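Local structure of 2-oxo-1,2-dihydroquinoline 8-monooxygenase, oxygenase component (Pseudomonas putida, 1Z03) at residues A[184-189]-A[304-309]; A[228-233]-A[359-364]; A[263-268]-A[291-296]. The protein probably hydroxylates 2-oxo-1,2-dihydroquinoline at carbon 8, as the Rieske-type oxygenase component that carries a [2Fe-2S] cluster and a mononuclear iron. All coordinates share one frame; numbering follows the deposited sequence.

All three contacts reach the bound quinolin-2(1H)-one, which also hydrogen-bonds Gly216 O, but only contact 2 lies directly beside the iron, with the Phe361 side chain about 4 Å from the metal. Contacts 1 and 3 have centres about 10 Å apart and meet on neighbouring strands 301-305 and 293-297, where Glu305 OE1 and Arg293 NE form a 2.8 Å salt bridge. Contact 1 joins contact 2 through packing of Trp307 CZ2 on Phe361 CZ at 3.7 Å. Contacts 2 and 3 do not touch, their nearest atoms being about 7 Å apart; the ligand lies near both, against Phe361 and Tyr292.

Contact 1 of 3, residues A[184-189]-A[304-309]; sequences LWPSSP and VENWPE. With OCH (quinolin-2(1H)-one), chain I.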
# COMPACT_ATOMS: atom_id res chain seq x y z
N LEU A 184 29.22 -40.51 -10.15
CA LEU A 184 29.49 -40.19 -8.75
C LEU A 184 28.32 -40.30 -7.76
O LEU A 184 28.48 -39.99 -6.58
CB LEU A 184 30.10 -38.79 -8.65
CG LEU A 184 31.37 -38.61 -9.48
CD1 LEU A 184 31.87 -37.19 -9.31
CD2 LEU A 184 32.43 -39.60 -9.05
N TRP A 185 27.16 -40.74 -8.23
CA TRP A 185 26.00 -40.89 -7.35
C TRP A 185 24.85 -41.70 -7.95
O TRP A 185 24.66 -41.73 -9.17
CB TRP A 185 25.47 -39.51 -6.93
CG TRP A 185 25.02 -38.63 -8.07
CD1 TRP A 185 23.85 -38.71 -8.77
CD2 TRP A 185 25.76 -37.54 -8.65
NE1 TRP A 185 23.80 -37.73 -9.74
CE2 TRP A 185 24.96 -37.00 -9.69
CE3 TRP A 185 27.01 -36.96 -8.38
CZ2 TRP A 185 25.38 -35.91 -10.46
CZ3 TRP A 185 27.42 -35.87 -9.16
CH2 TRP A 185 26.61 -35.37 -10.19
N PRO A 186 24.08 -42.39 -7.10
CA PRO A 186 22.95 -43.19 -7.58
C PRO A 186 21.86 -42.30 -8.16
O PRO A 186 21.80 -41.10 -7.87
CB PRO A 186 22.50 -43.96 -6.33
CG PRO A 186 22.97 -43.10 -5.19
CD PRO A 186 24.31 -42.61 -5.66
N SER A 187 20.99 -42.88 -8.99
CA SER A 187 19.91 -42.14 -9.63
C SER A 187 18.91 -41.46 -8.69
O SER A 187 18.44 -42.05 -7.72
CB SER A 187 19.15 -43.06 -10.58
OG SER A 187 19.99 -43.48 -11.64
N SER A 188 18.59 -40.20 -8.99
CA SER A 188 17.64 -39.44 -8.20
C SER A 188 16.23 -39.88 -8.57
O SER A 188 15.91 -40.01 -9.76
CB SER A 188 17.78 -37.94 -8.47
OG SER A 188 19.00 -37.43 -7.96
N PRO A 189 15.37 -40.11 -7.57
CA PRO A 189 13.99 -40.53 -7.84
C PRO A 189 13.13 -39.36 -8.30
O PRO A 189 13.48 -38.20 -8.13
CB PRO A 189 13.54 -41.08 -6.49
CG PRO A 189 14.25 -40.19 -5.52
CD PRO A 189 15.64 -40.11 -6.12
N VAL A 304 17.90 -30.96 -7.85
CA VAL A 304 19.24 -31.01 -7.29
C VAL A 304 19.51 -32.47 -6.96
O VAL A 304 19.15 -32.94 -5.88
CB VAL A 304 19.36 -30.15 -6.01
CG1 VAL A 304 20.84 -29.95 -5.66
CG2 VAL A 304 18.68 -28.82 -6.22
N GLU A 305 20.13 -33.18 -7.89
CA GLU A 305 20.45 -34.59 -7.71
C GLU A 305 21.42 -34.81 -6.57
O GLU A 305 22.32 -34.00 -6.35
CB GLU A 305 21.08 -35.17 -8.98
CG GLU A 305 20.18 -35.22 -10.19
CD GLU A 305 20.99 -35.43 -11.45
OE1 GLU A 305 21.11 -34.47 -12.25
OE2 GLU A 305 21.52 -36.55 -11.61
N ASN A 306 21.23 -35.92 -5.87
CA ASN A 306 22.09 -36.31 -4.75
C ASN A 306 22.16 -35.24 -3.66
O ASN A 306 23.24 -34.94 -3.15
CB ASN A 306 23.50 -36.62 -5.28
CG ASN A 306 24.23 -37.67 -4.43
OD1 ASN A 306 23.73 -38.77 -4.23
ND2 ASN A 306 25.42 -37.32 -3.94
N TRP A 307 21.02 -34.68 -3.30
CA TRP A 307 20.98 -33.65 -2.26
C TRP A 307 19.80 -33.88 -1.31
O TRP A 307 18.67 -34.11 -1.74
CB TRP A 307 20.87 -32.27 -2.90
CG TRP A 307 21.01 -31.15 -1.93
CD1 TRP A 307 20.04 -30.64 -1.10
CD2 TRP A 307 22.22 -30.43 -1.61
NE1 TRP A 307 20.57 -29.67 -0.29
CE2 TRP A 307 21.91 -29.52 -0.58
CE3 TRP A 307 23.53 -30.48 -2.10
CZ2 TRP A 307 22.86 -28.66 -0.03
CZ3 TRP A 307 24.49 -29.62 -1.55
CH2 TRP A 307 24.14 -28.72 -0.52
N PRO A 308 20.05 -33.80 0.01
CA PRO A 308 21.36 -33.52 0.62
C PRO A 308 22.26 -34.74 0.81
O PRO A 308 23.40 -34.62 1.25
CB PRO A 308 20.97 -32.88 1.95
CG PRO A 308 19.77 -33.70 2.33
CD PRO A 308 18.99 -33.83 1.03
N GLU A 309 21.73 -35.92 0.49
CA GLU A 309 22.46 -37.17 0.63
C GLU A 309 22.11 -38.13 -0.51
O GLU A 309 21.20 -37.86 -1.29
CB GLU A 309 22.10 -37.84 1.96
CG GLU A 309 22.66 -37.14 3.17
CD GLU A 309 22.10 -37.72 4.45
OE1 GLU A 309 22.73 -37.53 5.51
OE2 GLU A 309 21.03 -38.35 4.38
O1 OCH I . 23.66 -24.71 -6.99
N2 OCH I . 21.65 -25.21 -5.92
C3 OCH I . 20.91 -25.79 -4.86
C4 OCH I . 19.47 -25.70 -4.82
C5 OCH I . 18.81 -26.29 -3.75
C6 OCH I . 19.53 -26.95 -2.71
C7 OCH I . 20.92 -27.04 -2.75
C8 OCH I . 21.65 -26.47 -3.80
C9 OCH I . 23.14 -26.54 -3.86
C10 OCH I . 23.82 -25.99 -4.87
C1 OCH I . 23.10 -25.24 -6.03
O HOH W 1 27.62 -39.30 -3.77
O HOH W 2 21.72 -39.99 -5.17
O HOH W 3 19.43 -38.34 -5.68
O HOH W 4 20.40 -38.82 -10.85
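Trp185 and Glu305 meet with their flat groups almost perpendicular, the indole and carboxylate planes 81° apart. The indole presents its N-H edge to the acid: Trp185 NE1 donates to Glu305 OE2 over 3.2 Å in a fairly straight bond. The oxygen lies close to the ring plane, yet the N-H arrives from above the carboxylate plane rather than within it. Water 4 gives OE2 a second donor and accepts a hydrogen bond from Ser188 N, tying the acid to the loop backbone as well.

Asn306 approaches the same indole in another way, its amide tilted by just 19° from the ring. Its CB forms a CH-pi contact over the five-membered ring, 4.1 Å from the centroid, while Asn306 OD1 lies 3.3 Å from Trp185 CB. A chi1 of 60° holds Trp185 CG above its own main chain, bringing the indole in front of both Glu305 and Asn306. The amide nitrogen of Asn306 bonds His291 O and may be linked through water 1 to Leu184 O. Farther along the loop, Ser188 OG packs against the root of the acid, 3.2 Å from Glu305 CB.

Strand 301-305 separates this side from the substrate pocket. Val304 CG2 meets ligand C4 at 3.5 Å, and the quinolinone turns its C6-C7 edge to one face of the Trp307 ring, with C7 3.4 Å from Trp307 CE2.

The two oxygens of Glu305 have different tasks: OE1 pairs with Arg293, whereas OE2 takes the indole N-H and water 4. The buried carboxylate is therefore compensated by a cation and neutral donors, which would be expected to keep it ionised and to hold its rotation.

Contact 2 of 3, residues A[228-233]-A[359-364]; sequences NTIVHA and HGFNDS. With OCH (quinolin-2(1H)-one), chain I.
The mononuclear iron site borders this contact, in which short helix 229-233 and the preceding Asn228 pack against the junction of helices 339-361 and 363-377. Iron ligands lie close by in sequence on both sides: His225 precedes the first segment and Asp365 follows the second.

Asn228 and Phe361 cross at about a right angle, the amide plane standing 73° from the ring. The amide comes in beside the start of the aromatic side chain, with Asn228 CG 3.8 Å from Phe361 CA, and it also lies next to Ser364 and within about 3 Å of the His225 side chain. With CG anti to the backbone N (chi1 -171°), Phe361 sends its ring away from its own helix to lie between helix 229-233 and the ligand. Ile230 CG2 touches CD1 of that ring at 4.0 Å. Val231 CG2 comes to the ring edge, a looser approach of 4.4 Å to Phe361 CE1. On the ligand side Phe361 CE2 reaches C7 of the quinolinone at 3.6 Å. The Phe361 ring is also stacked with His225. With an alanine in place of Asn228, the amide wedged among Phe361, Ser364 and His225 would be missing, which would probably open a gap and leave the phenyl ring and the imidazole less firmly placed.

The junction has a pi-type turn at 359-361, where Gly360 has a positive phi of 94°; a side chain there would jam against the preceding carbonyl. Asn362 ND2 lies 3.9 Å from ligand C5 and hydrogen-bonds Asp365 OD1, making it a second-shell partner of an iron ligand. With His221, His225 and Asp365 binding the metal, the arrangement is that of the facial triad of two histidines and one carboxylate of Rieske oxygenases.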
# COMPACT_ATOMS: atom_id res chain seq x y z
N ASN A 228 26.46 -21.25 6.40
CA ASN A 228 25.37 -22.10 6.87
C ASN A 228 25.87 -23.15 7.85
O ASN A 228 26.93 -23.73 7.65
CB ASN A 228 24.65 -22.78 5.71
CG ASN A 228 23.91 -21.80 4.82
OD1 ASN A 228 23.66 -20.65 5.21
ND2 ASN A 228 23.55 -22.24 3.64
N THR A 229 25.09 -23.39 8.89
CA THR A 229 25.46 -24.35 9.92
C THR A 229 25.72 -25.77 9.42
O THR A 229 26.68 -26.41 9.85
CB THR A 229 24.38 -24.42 11.01
OG1 THR A 229 23.96 -23.09 11.34
CG2 THR A 229 24.95 -25.03 12.25
N ILE A 230 24.89 -26.25 8.50
CA ILE A 230 25.07 -27.61 7.99
C ILE A 230 26.42 -27.78 7.29
O ILE A 230 27.05 -28.83 7.38
CB ILE A 230 23.95 -28.01 7.01
CG1 ILE A 230 24.05 -29.52 6.73
CG2 ILE A 230 24.08 -27.23 5.70
CD1 ILE A 230 22.84 -30.09 6.07
N VAL A 231 26.86 -26.74 6.60
CA VAL A 231 28.13 -26.81 5.90
C VAL A 231 29.28 -27.10 6.87
O VAL A 231 30.15 -27.91 6.57
CB VAL A 231 28.40 -25.49 5.14
CG1 VAL A 231 29.82 -25.50 4.58
CG2 VAL A 231 27.38 -25.34 4.03
N HIS A 232 29.27 -26.46 8.03
CA HIS A 232 30.34 -26.67 9.00
C HIS A 232 30.13 -27.86 9.92
O HIS A 232 31.08 -28.40 10.48
CB HIS A 232 30.57 -25.40 9.81
CG HIS A 232 30.92 -24.22 8.96
ND1 HIS A 232 29.97 -23.46 8.31
CD2 HIS A 232 32.12 -23.71 8.60
CE1 HIS A 232 30.58 -22.54 7.58
NE2 HIS A 232 31.88 -22.67 7.74
N ALA A 233 28.87 -28.28 10.08
CA ALA A 233 28.56 -29.42 10.93
C ALA A 233 28.94 -30.69 10.17
O ALA A 233 29.43 -31.66 10.76
CB ALA A 233 27.08 -29.44 11.28
N HIS A 359 15.39 -25.35 6.06
CA HIS A 359 15.52 -24.14 6.87
C HIS A 359 17.02 -24.07 7.13
O HIS A 359 17.67 -25.10 7.20
CB HIS A 359 14.78 -24.28 8.20
CG HIS A 359 13.30 -24.11 8.09
ND1 HIS A 359 12.71 -22.99 7.54
CD2 HIS A 359 12.28 -24.93 8.44
CE1 HIS A 359 11.40 -23.13 7.56
NE2 HIS A 359 11.11 -24.30 8.10
N GLY A 360 17.57 -22.88 7.26
CA GLY A 360 19.00 -22.79 7.49
C GLY A 360 19.71 -22.62 6.17
O GLY A 360 20.05 -21.50 5.79
N PHE A 361 19.93 -23.72 5.45
CA PHE A 361 20.60 -23.64 4.16
C PHE A 361 19.80 -22.80 3.17
O PHE A 361 20.26 -21.77 2.68
CB PHE A 361 20.84 -25.04 3.57
CG PHE A 361 21.74 -25.04 2.35
CD1 PHE A 361 23.12 -25.02 2.48
CD2 PHE A 361 21.19 -25.02 1.07
CE1 PHE A 361 23.95 -24.98 1.36
CE2 PHE A 361 22.02 -24.99 -0.06
CZ PHE A 361 23.39 -24.97 0.09
N ASN A 362 18.57 -23.23 2.88
CA ASN A 362 17.74 -22.51 1.91
C ASN A 362 17.14 -21.20 2.38
O ASN A 362 16.71 -20.39 1.54
CB ASN A 362 16.65 -23.43 1.37
CG ASN A 362 17.21 -24.49 0.44
OD1 ASN A 362 17.15 -25.69 0.73
ND2 ASN A 362 17.76 -24.06 -0.70
N ASP A 363 17.10 -20.95 3.68
CA ASP A 363 16.55 -19.69 4.16
C ASP A 363 17.42 -18.55 3.63
O ASP A 363 16.93 -17.46 3.38
CB ASP A 363 16.50 -19.65 5.69
CG ASP A 363 15.29 -20.39 6.26
OD1 ASP A 363 15.27 -20.63 7.48
OD2 ASP A 363 14.36 -20.72 5.50
N SER A 364 18.72 -18.81 3.46
CA SER A 364 19.64 -17.80 2.94
C SER A 364 19.22 -17.37 1.54
O SER A 364 19.39 -16.21 1.16
CB SER A 364 21.07 -18.34 2.88
OG SER A 364 21.58 -18.62 4.16
O1 OCH I . 23.66 -24.71 -6.99
N2 OCH I . 21.65 -25.21 -5.92
C3 OCH I . 20.91 -25.79 -4.86
C4 OCH I . 19.47 -25.70 -4.82
C5 OCH I . 18.81 -26.29 -3.75
C6 OCH I . 19.53 -26.95 -2.71
C7 OCH I . 20.92 -27.04 -2.75
C8 OCH I . 21.65 -26.47 -3.80
C9 OCH I . 23.14 -26.54 -3.86
C10 OCH I . 23.82 -25.99 -4.87
C1 OCH I . 23.10 -25.24 -6.03

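Contact 3 of 3, residues A[263-268]-A[291-296]; sequences MQWLFT and HYRTSV. With OCH (quinolin-2(1H)-one), chain I.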
# COMPACT_ATOMS: atom_id res chain seq x y z
N MET A 263 20.61 -29.24 -18.54
CA MET A 263 21.33 -30.02 -17.53
C MET A 263 22.74 -29.44 -17.43
O MET A 263 23.44 -29.31 -18.43
CB MET A 263 21.40 -31.49 -17.95
CG MET A 263 22.24 -32.38 -17.04
SD MET A 263 21.54 -32.55 -15.38
CE MET A 263 20.12 -33.54 -15.69
N GLN A 264 23.16 -29.10 -16.21
CA GLN A 264 24.49 -28.55 -16.01
C GLN A 264 25.44 -29.70 -15.65
O GLN A 264 25.15 -30.49 -14.75
CB GLN A 264 24.44 -27.49 -14.90
CG GLN A 264 23.36 -26.45 -15.14
CD GLN A 264 23.59 -25.16 -14.38
OE1 GLN A 264 23.53 -25.12 -13.15
NE2 GLN A 264 23.85 -24.09 -15.12
N TRP A 265 26.55 -29.79 -16.38
CA TRP A 265 27.52 -30.86 -16.16
C TRP A 265 28.42 -30.62 -14.96
O TRP A 265 29.64 -30.54 -15.09
CB TRP A 265 28.38 -31.07 -17.41
CG TRP A 265 27.62 -31.50 -18.63
CD1 TRP A 265 27.44 -30.78 -19.77
CD2 TRP A 265 26.92 -32.74 -18.82
NE1 TRP A 265 26.67 -31.49 -20.67
CE2 TRP A 265 26.34 -32.70 -20.12
CE3 TRP A 265 26.73 -33.89 -18.03
CZ2 TRP A 265 25.59 -33.76 -20.64
CZ3 TRP A 265 25.98 -34.94 -18.55
CH2 TRP A 265 25.42 -34.87 -19.84
N LEU A 266 27.82 -30.51 -13.78
CA LEU A 266 28.59 -30.29 -12.57
C LEU A 266 29.43 -31.53 -12.27
O LEU A 266 29.04 -32.66 -12.60
CB LEU A 266 27.65 -29.99 -11.39
CG LEU A 266 26.66 -28.84 -11.59
CD1 LEU A 266 26.08 -28.42 -10.25
CD2 LEU A 266 27.37 -27.67 -12.26
N PHE A 267 30.58 -31.31 -11.64
CA PHE A 267 31.48 -32.39 -11.29
C PHE A 267 32.06 -33.15 -12.48
O PHE A 267 32.11 -34.38 -12.49
CB PHE A 267 30.81 -33.35 -10.29
CG PHE A 267 30.54 -32.70 -8.95
CD1 PHE A 267 29.42 -31.89 -8.77
CD2 PHE A 267 31.45 -32.83 -7.91
CE1 PHE A 267 29.22 -31.20 -7.58
CE2 PHE A 267 31.26 -32.15 -6.71
CZ PHE A 267 30.15 -31.33 -6.54
N THR A 268 32.47 -32.38 -13.48
CA THR A 268 33.13 -32.85 -14.70
C THR A 268 34.06 -31.65 -14.96
O THR A 268 33.95 -30.64 -14.26
CB THR A 268 32.19 -33.03 -15.91
OG1 THR A 268 31.75 -31.75 -16.37
CG2 THR A 268 30.99 -33.88 -15.54
N HIS A 291 28.78 -34.25 -3.59
CA HIS A 291 28.49 -34.31 -5.02
C HIS A 291 27.01 -34.10 -5.30
O HIS A 291 26.16 -34.72 -4.67
CB HIS A 291 28.91 -35.66 -5.60
CG HIS A 291 30.32 -36.04 -5.26
ND1 HIS A 291 31.41 -35.39 -5.80
CD2 HIS A 291 30.81 -36.96 -4.41
CE1 HIS A 291 32.51 -35.90 -5.29
NE2 HIS A 291 32.18 -36.86 -4.44
N TYR A 292 26.71 -33.23 -6.26
CA TYR A 292 25.33 -32.94 -6.62
C TYR A 292 25.31 -32.33 -8.02
O TYR A 292 26.35 -31.97 -8.56
CB TYR A 292 24.74 -31.95 -5.61
CG TYR A 292 25.45 -30.62 -5.62
CD1 TYR A 292 25.10 -29.62 -6.54
CD2 TYR A 292 26.52 -30.37 -4.76
CE1 TYR A 292 25.79 -28.42 -6.60
CE2 TYR A 292 27.22 -29.16 -4.82
CZ TYR A 292 26.85 -28.20 -5.74
OH TYR A 292 27.54 -27.02 -5.81
N ARG A 293 24.12 -32.22 -8.59
CA ARG A 293 23.97 -31.66 -9.92
C ARG A 293 22.63 -30.96 -10.09
O ARG A 293 21.58 -31.50 -9.72
CB ARG A 293 24.12 -32.75 -10.98
CG ARG A 293 24.05 -32.23 -12.40
CD ARG A 293 24.50 -33.29 -13.38
NE ARG A 293 23.64 -34.47 -13.37
CZ ARG A 293 23.89 -35.57 -14.08
NH1 ARG A 293 23.06 -36.60 -14.03
NH2 ARG A 293 24.99 -35.65 -14.82
N THR A 294 22.65 -29.77 -10.67
CA THR A 294 21.43 -29.01 -10.88
C THR A 294 20.99 -28.93 -12.34
O THR A 294 21.81 -28.87 -13.26
CB THR A 294 21.56 -27.57 -10.33
OG1 THR A 294 22.72 -26.95 -10.90
CG2 THR A 294 21.71 -27.59 -8.82
N SER A 295 19.67 -28.91 -12.52
CA SER A 295 19.06 -28.81 -13.84
C SER A 295 17.75 -28.06 -13.64
O SER A 295 17.21 -28.03 -12.53
CB SER A 295 18.77 -30.21 -14.40
OG SER A 295 17.84 -30.91 -13.58
N VAL A 296 17.24 -27.44 -14.70
CA VAL A 296 15.98 -26.72 -14.62
C VAL A 296 15.18 -26.92 -15.90
O VAL A 296 15.74 -26.94 -17.00
CB VAL A 296 16.22 -25.21 -14.35
CG1 VAL A 296 17.05 -24.60 -15.47
CG2 VAL A 296 14.88 -24.49 -14.21
O1 OCH I . 23.66 -24.71 -6.99
N2 OCH I . 21.65 -25.21 -5.92
C3 OCH I . 20.91 -25.79 -4.86
C4 OCH I . 19.47 -25.70 -4.82
C5 OCH I . 18.81 -26.29 -3.75
C6 OCH I . 19.53 -26.95 -2.71
C7 OCH I . 20.92 -27.04 -2.75
C8 OCH I . 21.65 -26.47 -3.80
C9 OCH I . 23.14 -26.54 -3.86
C10 OCH I . 23.82 -25.99 -4.87
C1 OCH I . 23.10 -25.24 -6.03
O HOH W 5 27.51 -34.12 -14.64
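Phe267 turns the edge of its ring to the face of Tyr292, a T-shaped pair with centroids 5.3 Å apart and planes at 75°. A chi1 of 63° tucks the Tyr292 ring back over its own main chain and points the phenol to the pocket; the face turned from Phe267 looks to the quinolinone, whose C10 is 3.6 Å from Tyr292 CE1. Leu266 CD1 packs obliquely on the phenol ring, 3.7 Å from Tyr292 CE1. His291 CA lies over one face of Phe267 in a CH-pi contact, and its imidazole completes the aromatic cluster. Leu266 and Phe267 follow strand 261-264; His291 and Tyr292 lead into strand 293-297, its antiparallel neighbour in the Bet v 1-like domain. There Met263 and Ser295 form a non-hydrogen-bonded pair and Gln264 N donates to Thr294 O over 3.3 Å. An inverse gamma turn centred on Trp265 then ends the pairing, and Tyr292 O and Thr294 N are buried without a polar partner. Bends at chi2 and chi3 fold Met263 back until SD sits over one guanidinium face, 3.5 Å from Arg293 NE. That NE also forms the salt bridge to Glu305, while water 5 links Arg293 NH2 to Leu266 O. Thr294 turns its methyl CG2 to ligand N2 at 3.8 Å.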